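Local atomic coordinates of bacteriorhodopsin (Nanosalina sp., PDB entry 6EYU), a protein that pumps protons inward across the membrane, probably driven by light absorbed by its covalently bound retinal. Residues G9-Q14 / N61-S66; L32-K37 / D220-H225; A167-I172 / K213-F218. One frame throughout, in Å; residues are numbered along the deposited sequence.

Contact 1: residues G9-Q14 / N61-S66. With MUN ([(2~{S})-2,3-bis(oxidanyl)propyl] (~{E})-undec-2-enoate), chain U; LFA (eicosane), chain F.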
loop_
_atom_site.group_PDB
_atom_site.type_symbol
_atom_site.label_atom_id
_atom_site.label_comp_id
_atom_site.label_asym_id
_atom_site.label_seq_id
_atom_site.Cartn_x
_atom_site.Cartn_y
_atom_site.Cartn_z
ATOM N N GLY A 9 3.052 -35.034 -3.958
ATOM C CA GLY A 9 3.285 -36.203 -3.119
ATOM C C GLY A 9 2.661 -36.055 -1.744
ATOM O O GLY A 9 1.468 -35.779 -1.620
ATOM N N GLY A 10 3.466 -36.274 -0.710
ATOM C CA GLY A 10 2.949 -36.421 0.646
ATOM C C GLY A 10 2.489 -35.101 1.234
ATOM O O GLY A 10 1.749 -35.075 2.218
ATOM N N PHE A 11 2.983 -34.002 0.673
ATOM C CA PHE A 11 2.769 -32.682 1.253
ATOM C C PHE A 11 3.178 -32.670 2.722
ATOM O O PHE A 11 2.358 -32.414 3.604
ATOM C CB PHE A 11 1.301 -32.274 1.117
ATOM C CG PHE A 11 1.036 -30.838 1.469
ATOM C CD1 PHE A 11 2.070 -30.005 1.864
ATOM C CD2 PHE A 11 -0.239 -30.309 1.359
ATOM C CE1 PHE A 11 1.831 -28.680 2.176
ATOM C CE2 PHE A 11 -0.484 -28.984 1.667
ATOM C CZ PHE A 11 0.553 -28.167 2.074
ATOM N N GLY A 12 4.457 -32.934 2.974
ATOM C CA GLY A 12 4.922 -33.250 4.320
ATOM C C GLY A 12 4.957 -32.037 5.229
ATOM O O GLY A 12 5.189 -32.162 6.431
ATOM N N SER A 13 4.768 -30.855 4.651
ATOM C CA SER A 13 4.877 -29.614 5.408
ATOM C C SER A 13 3.516 -29.165 5.930
ATOM O O SER A 13 3.427 -28.237 6.734
ATOM C CB SER A 13 5.492 -28.511 4.542
ATOM O OG SER A 13 4.782 -28.362 3.325
ATOM N N GLN A 14 2.464 -29.868 5.522
ATOM C CA GLN A 14 1.101 -29.386 5.714
ATOM C C GLN A 14 0.775 -29.245 7.199
ATOM O O GLN A 14 0.072 -28.316 7.598
ATOM C CB GLN A 14 0.098 -30.330 5.049
ATOM C CG GLN A 14 -1.336 -30.133 5.513
ATOM C CD GLN A 14 -2.342 -30.840 4.624
ATOM O OE1 GLN A 14 -2.925 -30.233 3.727
ATOM N NE2 GLN A 14 -2.619 -32.101 4.934
ATOM N N ASN A 61 -2.806 -20.269 1.512
ATOM C CA ASN A 61 -2.662 -20.458 0.073
ATOM C C ASN A 61 -1.761 -21.649 -0.240
ATOM O O ASN A 61 -1.653 -22.067 -1.393
ATOM C CB ASN A 61 -2.096 -19.194 -0.577
ATOM C CG ASN A 61 -3.127 -18.088 -0.696
ATOM O OD1 ASN A 61 -4.106 -18.214 -1.430
ATOM N ND2 ASN A 61 -2.884 -16.978 -0.009
ATOM N N PHE A 62 -1.183 -22.244 0.799
ATOM C CA PHE A 62 -0.504 -23.527 0.656
ATOM C C PHE A 62 -1.452 -24.687 0.949
ATOM O O PHE A 62 -1.250 -25.799 0.461
ATOM C CB PHE A 62 0.711 -23.599 1.585
ATOM C CG PHE A 62 1.744 -22.542 1.314
ATOM C CD1 PHE A 62 2.336 -22.436 0.066
ATOM C CD2 PHE A 62 2.151 -21.681 2.320
ATOM C CE1 PHE A 62 3.283 -21.459 -0.186
ATOM C CE2 PHE A 62 3.097 -20.703 2.074
ATOM C CZ PHE A 62 3.663 -20.592 0.819
ATOM N N LEU A 63 -2.516 -24.408 1.695
ATOM C CA LEU A 63 -3.515 -25.424 2.011
ATOM C C LEU A 63 -4.548 -25.536 0.896
ATOM O O LEU A 63 -5.321 -26.494 0.848
ATOM C CB LEU A 63 -4.215 -25.093 3.331
ATOM C CG LEU A 63 -3.309 -24.975 4.557
ATOM C CD1 LEU A 63 -4.141 -24.918 5.828
ATOM C CD2 LEU A 63 -2.323 -26.133 4.609
ATOM N N ASN A 64 -4.656 -24.481 0.095
ATOM C CA ASN A 64 -5.649 -24.425 -0.972
ATOM C C ASN A 64 -5.104 -23.635 -2.153
ATOM O O ASN A 64 -4.946 -22.416 -2.074
ATOM C CB ASN A 64 -6.934 -23.767 -0.469
ATOM C CG ASN A 64 -7.696 -24.643 0.504
ATOM O OD1 ASN A 64 -7.750 -24.358 1.700
ATOM N ND2 ASN A 64 -8.372 -25.658 -0.020
ATOM N N GLN A 65 -4.816 -24.329 -3.249
ATOM C CA GLN A 65 -4.192 -23.691 -4.398
ATOM C C GLN A 65 -4.984 -22.461 -4.821
ATOM O O GLN A 65 -6.202 -22.522 -4.991
ATOM C CB GLN A 65 -4.086 -24.663 -5.571
ATOM C CG GLN A 65 -4.098 -23.976 -6.927
ATOM C CD GLN A 65 -3.041 -24.521 -7.866
ATOM O OE1 GLN A 65 -2.150 -23.795 -8.306
ATOM N NE2 GLN A 65 -3.114 -25.816 -8.152
ATOM N N SER A 66 -4.260 -21.397 -5.145
ATOM C CA SER A 66 -4.858 -20.201 -5.716
ATOM C C SER A 66 -3.836 -19.526 -6.622
ATOM O O SER A 66 -2.711 -20.005 -6.762
ATOM C CB SER A 66 -5.287 -19.244 -4.602
ATOM O OG SER A 66 -4.238 -18.353 -4.264
HETATM C CAN MUN U . -7.999 -20.918 13.699
HETATM C CAM MUN U . -7.980 -20.784 12.175
HETATM C CAK MUN U . -8.271 -22.146 11.541
HETATM C CAH MUN U . -6.958 -22.908 11.347
HETATM C CAF MUN U . -6.692 -23.108 9.852
HETATM C CAC MUN U . -7.708 -24.006 9.115
HETATM C CAA MUN U . -7.407 -24.281 7.624
HETATM O OAD MUN U . -6.782 -23.455 6.962
HETATM O OAB MUN U . -8.174 -25.255 7.064
HETATM C CAE MUN U . -8.601 -24.818 5.770
HETATM C CAG MUN U . -8.220 -25.863 4.719
HETATM O OAJ MUN U . -7.629 -26.994 5.363
HETATM C CAI MUN U . -9.474 -26.302 3.961
HETATM O OAL MUN U . -9.191 -27.489 3.217
HETATM C C7 LFA F . -0.540 -24.121 20.346
HETATM C C8 LFA F . -1.484 -25.278 20.025
HETATM C C9 LFA F . -1.660 -25.389 18.512
HETATM C C10 LFA F . -1.236 -26.780 18.045
HETATM C C11 LFA F . -1.895 -27.089 16.702
HETATM C C12 LFA F . -1.341 -28.397 16.139
HETATM C C13 LFA F . -1.967 -28.661 14.770
HETATM C C14 LFA F . -1.431 -29.967 14.187
HETATM C C15 LFA F . -2.126 -30.237 12.854
HETATM C C16 LFA F . -1.975 -31.707 12.467
HETATM C C17 LFA F . -1.933 -31.823 10.943
HETATM C C18 LFA F . -3.056 -32.736 10.458
HETATM C C19 LFA F . -2.827 -33.078 8.987
HETATM C C20 LFA F . -2.708 -31.787 8.180
#
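Phe11 brings its ring end against the backbone of Phe62: the CZ atom of Phe11 lies 3.4 Å from the O of Phe62, at an oblique approach. Leu63 joins from beside it, with its CD2 atom 4.2 Å from CG of Gln14 and near the end of the Phe11 ring. Phe11 and Gln14 bound a type I beta turn, closed by a hydrogen bond from the N of Gln14 to the O of Phe11 and leading into helix 14-38; Phe62 and Leu63 lie at the end of helix 42-63, so the contact lies at one end of the seven-helix rhodopsin bundle.

Phe11 reaches out of the turn toward residues 61-66 because its chi1 of -170° sets CG trans to the nitrogen. Its ring is held by the turn: CB of Gln14 stands 3.5 Å above the plane, over the ring centre, and OG of Ser13 lies in plane at the edge. Ile6 of helix 2-7 and Ile17 of helix 14-38 also touch it.

Two bound hydrophobic molecules lie alongside: the alkane eicosane, its C20 3.3 Å from NE2 of Gln14, and a monoacylglycerol beside Leu63 and Asn64. Beyond the helix end, Ser66 folds back on Asn61, whose OD1 receives a weak hydrogen bond from NE2 of Gln124 of the second subunit; OG of Ser66 donates to OD1 of Asn61 at 2.8 Å, approaching 45° out of the carbonyl plane.

Contact 2: residues L32-K37 / D220-H225. With MUN ([(2~{S})-2,3-bis(oxidanyl)propyl] (~{E})-undec-2-enoate), chain L; MUN ([(2~{S})-2,3-bis(oxidanyl)propyl] (~{E})-undec-2-enoate), chain T.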
loop_
_atom_site.group_PDB
_atom_site.type_symbol
_atom_site.label_atom_id
_atom_site.label_comp_id
_atom_site.label_asym_id
_atom_site.label_seq_id
_atom_site.Cartn_x
_atom_site.Cartn_y
_atom_site.Cartn_z
ATOM N N LEU A 32 -3.535 -8.775 21.326
ATOM C CA LEU A 32 -4.493 -7.693 21.525
ATOM C C LEU A 32 -4.785 -7.499 23.008
ATOM O O LEU A 32 -5.049 -6.385 23.459
ATOM C CB LEU A 32 -5.792 -7.991 20.774
ATOM C CG LEU A 32 -5.683 -7.934 19.249
ATOM C CD1 LEU A 32 -7.049 -8.109 18.602
ATOM C CD2 LEU A 32 -5.043 -6.626 18.814
ATOM N N TYR A 33 -4.750 -8.595 23.760
ATOM C CA TYR A 33 -5.111 -8.571 25.171
ATOM C C TYR A 33 -3.916 -8.155 26.023
ATOM O O TYR A 33 -4.076 -7.513 27.061
ATOM C CB TYR A 33 -5.612 -9.950 25.609
ATOM C CG TYR A 33 -5.484 -10.214 27.092
ATOM C CD1 TYR A 33 -6.474 -9.794 27.973
ATOM C CD2 TYR A 33 -4.519 -11.091 27.572
ATOM C CE1 TYR A 33 -6.442 -10.152 29.307
ATOM C CE2 TYR A 33 -4.479 -11.453 28.904
ATOM C CZ TYR A 33 -5.437 -10.973 29.770
ATOM O OH TYR A 33 -5.387 -11.312 31.103
ATOM N N LEU A 34 -2.715 -8.446 25.531
ATOM C CA LEU A 34 -1.518 -8.388 26.362
ATOM C C LEU A 34 -1.221 -6.958 26.802
ATOM O O LEU A 34 -0.717 -6.739 27.904
ATOM C CB LEU A 34 -0.315 -8.961 25.608
ATOM C CG LEU A 34 0.298 -10.219 26.225
ATOM C CD1 LEU A 34 0.045 -10.257 27.724
ATOM C CD2 LEU A 34 -0.256 -11.467 25.554
ATOM N N PRO A 35 -1.487 -5.982 25.922
ATOM C CA PRO A 35 -1.068 -4.623 26.239
ATOM C C PRO A 35 -1.739 -4.062 27.489
ATOM O O PRO A 35 -1.101 -3.347 28.262
ATOM C CB PRO A 35 -1.491 -3.837 25.001
ATOM C CG PRO A 35 -1.371 -4.821 23.886
ATOM C CD PRO A 35 -1.667 -6.177 24.472
ATOM N N ARG A 36 -2.998 -4.424 27.710
ATOM C CA ARG A 36 -3.742 -3.925 28.861
ATOM C C ARG A 36 -3.246 -4.580 30.146
ATOM O O ARG A 36 -3.318 -3.986 31.222
ATOM C CB ARG A 36 -5.238 -4.190 28.686
ATOM N N LYS A 37 -2.621 -5.744 30.005
ATOM C CA LYS A 37 -2.183 -6.523 31.157
ATOM C C LYS A 37 -0.769 -6.131 31.579
ATOM O O LYS A 37 -0.327 -6.464 32.679
ATOM C CB LYS A 37 -2.232 -8.018 30.836
ATOM N N ASP A 220 8.735 -9.025 22.495
ATOM C CA ASP A 220 8.828 -7.575 22.374
ATOM C C ASP A 220 8.076 -6.895 23.513
ATOM O O ASP A 220 8.582 -5.959 24.133
ATOM C CB ASP A 220 8.259 -7.118 21.030
ATOM C CG ASP A 220 8.212 -5.608 20.899
ATOM O OD1 ASP A 220 9.214 -4.950 21.249
ATOM O OD2 ASP A 220 7.210 -5.088 20.365
ATOM N N MET A 221 6.882 -7.397 23.808
ATOM C CA MET A 221 5.970 -6.715 24.717
ATOM C C MET A 221 6.371 -6.970 26.165
ATOM O O MET A 221 6.257 -6.083 27.014
ATOM C CB MET A 221 4.535 -7.190 24.480
ATOM C CG MET A 221 3.925 -6.679 23.185
ATOM S SD MET A 221 2.125 -6.755 23.180
ATOM C CE MET A 221 1.845 -7.961 21.885
ATOM N N TYR A 222 6.978 -8.127 26.410
ATOM C CA TYR A 222 7.451 -8.473 27.745
ATOM C C TYR A 222 8.753 -7.747 28.075
ATOM O O TYR A 222 8.957 -7.309 29.207
ATOM C CB TYR A 222 7.647 -9.986 27.866
ATOM C CG TYR A 222 6.415 -10.728 28.337
ATOM C CD1 TYR A 222 6.057 -10.739 29.679
ATOM C CD2 TYR A 222 5.604 -11.409 27.438
ATOM C CE1 TYR A 222 4.930 -11.411 30.113
ATOM C CE2 TYR A 222 4.472 -12.079 27.863
ATOM C CZ TYR A 222 4.142 -12.079 29.201
ATOM O OH TYR A 222 3.019 -12.751 29.629
ATOM N N LEU A 223 9.600 -7.558 27.067
ATOM C CA LEU A 223 10.871 -6.865 27.255
ATOM C C LEU A 223 10.638 -5.398 27.606
ATOM O O LEU A 223 11.288 -4.855 28.500
ATOM C CB LEU A 223 11.727 -6.966 25.990
ATOM C CG LEU A 223 13.004 -7.800 26.114
ATOM C CD1 LEU A 223 12.754 -9.049 26.944
ATOM C CD2 LEU A 223 13.540 -8.166 24.737
ATOM N N ILE A 224 9.777 -4.741 26.836
ATOM C CA ILE A 224 9.326 -3.392 27.161
ATOM C C ILE A 224 8.741 -3.350 28.568
ATOM O O ILE A 224 9.171 -2.561 29.410
ATOM C CB ILE A 224 8.251 -2.914 26.168
ATOM C CG1 ILE A 224 8.895 -2.522 24.837
ATOM C CG2 ILE A 224 7.474 -1.741 26.749
ATOM C CD1 ILE A 224 7.912 -2.416 23.693
ATOM N N HIS A 225 7.722 -4.170 28.796
ATOM C CA HIS A 225 7.110 -4.300 30.111
ATOM C C HIS A 225 8.174 -4.372 31.203
ATOM O O HIS A 225 8.226 -3.519 32.088
ATOM C CB HIS A 225 6.236 -5.553 30.153
ATOM C CG HIS A 225 5.697 -5.869 31.512
ATOM N ND1 HIS A 225 4.829 -5.031 32.179
ATOM C CD2 HIS A 225 5.810 -6.979 32.279
ATOM C CE1 HIS A 225 4.466 -5.593 33.318
ATOM N NE2 HIS A 225 5.048 -6.776 33.403
HETATM C CAR MUN L . 1.382 -19.899 20.564
HETATM C CAQ MUN L . 2.296 -19.504 21.724
HETATM C CAP MUN L . 3.702 -19.229 21.192
HETATM C CAO MUN L . 4.719 -19.422 22.318
HETATM C CAN MUN L . 5.700 -18.250 22.324
HETATM C CAM MUN L . 5.593 -17.506 23.657
HETATM C CAK MUN L . 6.960 -17.489 24.342
HETATM C CAH MUN L . 7.645 -16.150 24.061
HETATM C CAF MUN L . 8.603 -15.807 25.205
HETATM C CAC MUN L . 8.204 -14.595 26.051
HETATM C CAA MUN L . 9.211 -14.196 27.134
HETATM O OAD MUN L . 9.983 -15.027 27.613
HETATM O OAB MUN L . 9.049 -12.941 27.631
HETATM C CAE MUN L . 9.504 -12.903 28.986
HETATM C CAG MUN L . 10.869 -12.213 29.049
HETATM O OAJ MUN L . 10.964 -11.248 27.999
HETATM C CAI MUN L . 11.024 -11.514 30.401
HETATM O OAL MUN L . 9.838 -10.771 30.693
HETATM C CAN MUN T . -0.138 -21.655 28.699
HETATM C CAM MUN T . 1.131 -20.887 29.073
HETATM C CAK MUN T . 0.823 -19.921 30.219
HETATM C CAH MUN T . 2.102 -19.185 30.626
HETATM C CAF MUN T . 1.747 -18.011 31.543
HETATM C CAC MUN T . 2.936 -17.333 32.234
HETATM C CAA MUN T . 2.688 -15.910 32.743
HETATM O OAD MUN T . 1.550 -15.437 32.761
HETATM O OAB MUN T . 3.749 -15.340 33.377
HETATM C CAE MUN T . 4.136 -14.142 32.697
HETATM C CAG MUN T . 3.787 -12.926 33.560
HETATM O OAJ MUN T . 3.234 -13.366 34.803
HETATM C CAI MUN T . 5.053 -12.107 33.825
HETATM O OAL MUN T . 4.798 -11.160 34.866
#
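Met221 leaves its helix with CG anti to the carbonyl carbon (chi1 -72°), and an extended chi2 (-160°) carries SD across the gap to Pro35 and Leu34; the bend at chi3 then turns only the terminal CE aside. SD of Met221 lies 4.0 Å from CD of Pro35, the two side chains crossing obliquely, and 4.1 Å from CB of Leu34. This packing of Met221 on Leu34 and Pro35 is apolar. Pro35 has no N-H to give to the turn before, and helix 32-37 is kinked at this point.

On the flank, Tyr222 sends its hydroxyl to 4.3 Å from CD1 of Leu34, while two monoacylglycerols lie against the residue: one has its ester oxygen OAB 3.3 Å from CB of Tyr222, the other has CAI near the ring plane at an edge. With an alanine here, CD1 of Leu34 would probably be left without the phenol it rests near, and both glycerol head groups without the ring they pack on. Toward the ends of the helices, ND1 of His225 is hydrogen-bonded to O of Leu38.

The short segments run almost parallel, 7° apart with axes 10.7 Å from each other, as befits the first and seventh transmembrane helices that close the ring of a microbial rhodopsin.

Contact 3: residues A167-I172 / K213-F218. With RET (retinal), chain D; MUN ([(2~{S})-2,3-bis(oxidanyl)propyl] (~{E})-undec-2-enoate), chain L.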
loop_
_atom_site.group_PDB
_atom_site.type_symbol
_atom_site.label_atom_id
_atom_site.label_comp_id
_atom_site.label_asym_id
_atom_site.label_seq_id
_atom_site.Cartn_x
_atom_site.Cartn_y
_atom_site.Cartn_z
ATOM N N ALA A 167 16.718 -6.197 18.566
ATOM C CA ALA A 167 17.387 -5.861 17.316
ATOM C C ALA A 167 18.339 -6.979 16.902
ATOM O O ALA A 167 18.378 -7.374 15.737
ATOM C CB ALA A 167 18.142 -4.549 17.459
ATOM N N GLY A 168 19.047 -7.538 17.878
ATOM C CA GLY A 168 19.885 -8.708 17.643
ATOM C C GLY A 168 19.071 -9.908 17.197
ATOM O O GLY A 168 19.335 -10.493 16.147
ATOM N N TYR A 169 18.156 -10.340 18.056
ATOM C CA TYR A 169 17.215 -11.401 17.719
ATOM C C TYR A 169 16.770 -11.310 16.261
ATOM O O TYR A 169 16.913 -12.268 15.500
ATOM C CB TYR A 169 16.000 -11.333 18.647
ATOM C CG TYR A 169 15.043 -12.495 18.500
ATOM C CD1 TYR A 169 15.224 -13.657 19.239
ATOM C CD2 TYR A 169 13.843 -12.337 17.820
ATOM C CE1 TYR A 169 14.277 -14.663 19.233
ATOM C CE2 TYR A 169 12.904 -13.350 17.783
ATOM C CZ TYR A 169 13.130 -14.515 18.484
ATOM O OH TYR A 169 12.202 -15.530 18.442
ATOM N N ILE A 170 16.188 -10.175 15.886
ATOM C CA ILE A 170 15.483 -10.063 14.612
ATOM C C ILE A 170 16.465 -9.912 13.454
ATOM O O ILE A 170 16.272 -10.497 12.387
ATOM C CB ILE A 170 14.512 -8.865 14.606
ATOM C CG1 ILE A 170 13.104 -9.327 14.223
ATOM C CG2 ILE A 170 14.989 -7.798 13.633
ATOM C CD1 ILE A 170 12.465 -10.247 15.240
ATOM N N GLY A 171 17.571 -9.220 13.706
ATOM C CA GLY A 171 18.652 -9.122 12.732
ATOM C C GLY A 171 19.142 -10.485 12.284
ATOM O O GLY A 171 19.120 -10.803 11.095
ATOM N N ILE A 172 19.612 -11.281 13.238
ATOM C CA ILE A 172 20.128 -12.612 12.942
ATOM C C ILE A 172 19.118 -13.422 12.136
ATOM O O ILE A 172 19.470 -14.056 11.142
ATOM C CB ILE A 172 20.465 -13.379 14.235
ATOM C CG1 ILE A 172 21.922 -13.133 14.632
ATOM C CG2 ILE A 172 20.214 -14.868 14.051
ATOM C CD1 ILE A 172 22.111 -11.938 15.541
ATOM N N LYS A 213 7.601 -13.967 14.360
ATOM C CA LYS A 213 6.261 -13.405 14.498
ATOM C C LYS A 213 5.642 -13.824 15.838
ATOM O O LYS A 213 5.519 -13.010 16.753
ATOM C CB LYS A 213 5.381 -13.864 13.334
ATOM C CG LYS A 213 5.915 -13.307 12.011
ATOM C CD LYS A 213 5.052 -13.743 10.826
ATOM C CE LYS A 213 5.584 -13.147 9.520
ATOM N NZ LYS A 213 6.690 -13.974 9.014
ATOM N N GLN A 214 5.262 -15.093 15.946
ATOM C CA GLN A 214 4.572 -15.585 17.135
ATOM C C GLN A 214 5.406 -15.330 18.386
ATOM O O GLN A 214 4.965 -14.646 19.310
ATOM C CB GLN A 214 4.277 -17.081 17.003
ATOM C CG GLN A 214 2.944 -17.394 16.342
ATOM C CD GLN A 214 3.099 -17.857 14.907
ATOM O OE1 GLN A 214 2.528 -18.871 14.505
ATOM N NE2 GLN A 214 3.850 -17.097 14.118
ATOM N N VAL A 215 6.636 -15.834 18.383
ATOM C CA VAL A 215 7.532 -15.684 19.525
ATOM C C VAL A 215 7.898 -14.218 19.735
ATOM O O VAL A 215 7.976 -13.744 20.867
ATOM C CB VAL A 215 8.826 -16.494 19.327
ATOM C CG1 VAL A 215 9.808 -16.212 20.455
ATOM C CG2 VAL A 215 8.514 -17.980 19.243
ATOM N N TYR A 216 8.100 -13.501 18.633
ATOM C CA TYR A 216 8.686 -12.167 18.682
ATOM C C TYR A 216 7.716 -11.177 19.317
ATOM O O TYR A 216 8.118 -10.308 20.090
ATOM C CB TYR A 216 9.055 -11.703 17.271
ATOM C CG TYR A 216 9.275 -10.211 17.150
ATOM C CD1 TYR A 216 10.387 -9.610 17.726
ATOM C CD2 TYR A 216 8.494 -9.447 16.292
ATOM C CE1 TYR A 216 10.660 -8.270 17.527
ATOM C CE2 TYR A 216 8.760 -8.107 16.084
ATOM C CZ TYR A 216 9.841 -7.523 16.707
ATOM O OH TYR A 216 10.100 -6.185 16.518
ATOM N N GLY A 217 6.430 -11.352 19.030
ATOM C CA GLY A 217 5.398 -10.477 19.573
ATOM C C GLY A 217 5.374 -10.495 21.089
ATOM O O GLY A 217 5.289 -9.448 21.730
ATOM N N PHE A 218 5.432 -11.692 21.664
ATOM C CA PHE A 218 5.543 -11.842 23.110
ATOM C C PHE A 218 6.851 -11.239 23.609
ATOM O O PHE A 218 6.851 -10.333 24.443
ATOM C CB PHE A 218 5.472 -13.321 23.497
ATOM C CG PHE A 218 4.111 -13.929 23.315
ATOM C CD1 PHE A 218 3.040 -13.498 24.080
ATOM C CD2 PHE A 218 3.878 -14.842 22.301
ATOM C CE1 PHE A 218 1.772 -14.007 23.874
ATOM C CE2 PHE A 218 2.611 -15.352 22.085
ATOM C CZ PHE A 218 1.556 -14.933 22.873
HETATM C C1 RET D . 14.017 -12.579 0.114
HETATM C C2 RET D . 14.250 -12.290 -1.372
HETATM C C3 RET D . 15.731 -12.382 -1.738
HETATM C C4 RET D . 16.518 -11.285 -1.027
HETATM C C5 RET D . 16.101 -11.185 0.440
HETATM C C6 RET D . 14.996 -11.772 0.978
HETATM C C7 RET D . 14.738 -11.631 2.399
HETATM C C8 RET D . 13.618 -12.163 2.962
HETATM C C9 RET D . 13.339 -11.914 4.354
HETATM C C10 RET D . 12.228 -12.479 4.973
HETATM C C11 RET D . 11.910 -12.362 6.343
HETATM C C12 RET D . 10.689 -12.973 6.613
HETATM C C13 RET D . 10.004 -12.938 7.847
HETATM C C14 RET D . 8.767 -13.582 7.984
HETATM C C15 RET D . 7.936 -13.541 9.100
HETATM C C16 RET D . 12.598 -12.164 0.505
HETATM C C17 RET D . 14.229 -14.066 0.404
HETATM C C18 RET D . 17.010 -10.387 1.378
HETATM C C19 RET D . 14.302 -11.053 5.173
HETATM C C20 RET D . 10.627 -12.217 9.045
HETATM C CAR MUN L . 1.382 -19.899 20.564
HETATM C CAQ MUN L . 2.296 -19.504 21.724
HETATM C CAP MUN L . 3.702 -19.229 21.192
HETATM C CAO MUN L . 4.719 -19.422 22.318
HETATM C CAN MUN L . 5.700 -18.250 22.324
HETATM C CAM MUN L . 5.593 -17.506 23.657
HETATM C CAK MUN L . 6.960 -17.489 24.342
HETATM C CAH MUN L . 7.645 -16.150 24.061
HETATM C CAF MUN L . 8.603 -15.807 25.205
HETATM C CAC MUN L . 8.204 -14.595 26.051
HETATM C CAA MUN L . 9.211 -14.196 27.134
HETATM O OAD MUN L . 9.983 -15.027 27.613
HETATM O OAB MUN L . 9.049 -12.941 27.631
HETATM C CAE MUN L . 9.504 -12.903 28.986
HETATM C CAG MUN L . 10.869 -12.213 29.049
HETATM O OAJ MUN L . 10.964 -11.248 27.999
HETATM C CAI MUN L . 11.024 -11.514 30.401
HETATM O OAL MUN L . 9.838 -10.771 30.693
#
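The helix that carries the retinal packs here against its antiparallel neighbour in the microbial rhodopsin bundle, through Tyr169 and Ile170 on one side and Val215 and Tyr216 on the other. The segments stand at 168°, with axes 11.7 Å apart.

Ile170 makes a CH-pi contact. Its CD1 lies over one face of Tyr216, 3.6 Å from the ring centroid and offset toward the rim, closest to CD1 of Tyr216; the two side chains cross at about a right angle. The same methyl lies in the plane of the Tyr169 ring, at its edge, and is thereby wedged between two tyrosines.

Tyr169 extends toward the retinal helix, its chi1 of -173° turning CG away from the residue's own nitrogen. This carries its OH past CG1 of Val215, 3.2 Å away, to a hydrogen bond with O of Phe211, while CE2 of Tyr169 rests 4.2 Å from CB of Tyr216. The phenol thus ties one helix to the backbone of the other. Tyr216 uses its own hydroxyl for O of Ile84 on helix 72-93, which fixes the far end of the ring that Ile170 covers.

The other sides of helix 213-218 serve different partners. Phe218 meets the acyl chain of a monoacylglycerol, its CD2 3.4 Å from CAM of the lipid, and also the ring of Phe31. Lys213 points away from residues 167-172, runs extended as far as CE, then turns at its last torsion (chi4 82°) to the covalent Schiff-base linkage, NZ of Lys213 to C15 of retinal at 1.3 Å.

Overall arrangement
Contact 3 lies nearest the middle of the chain, its centre about 8 Å from the chain's, yet is only partly buried; contact 2 is buried although about 19 Å out, and contact 1, about 21 Å out, is partly buried. Helix 198-230 serves both contacts 2 and 3, which meet where CD2 of Leu34 packs 3.7 Å from CE1 of Phe218 and which share one lipid. Contact 1 touches neither of them. The chemistry follows the place: a ring meeting a backbone carbonyl beside a turn and a subunit interface in contact 1, thioether and proline packing in contact 2, and, in contact 3, tyrosines whose hydroxyls bond to backbone carbonyls of adjacent helices, with the retinal-bearing lysine in the same segment.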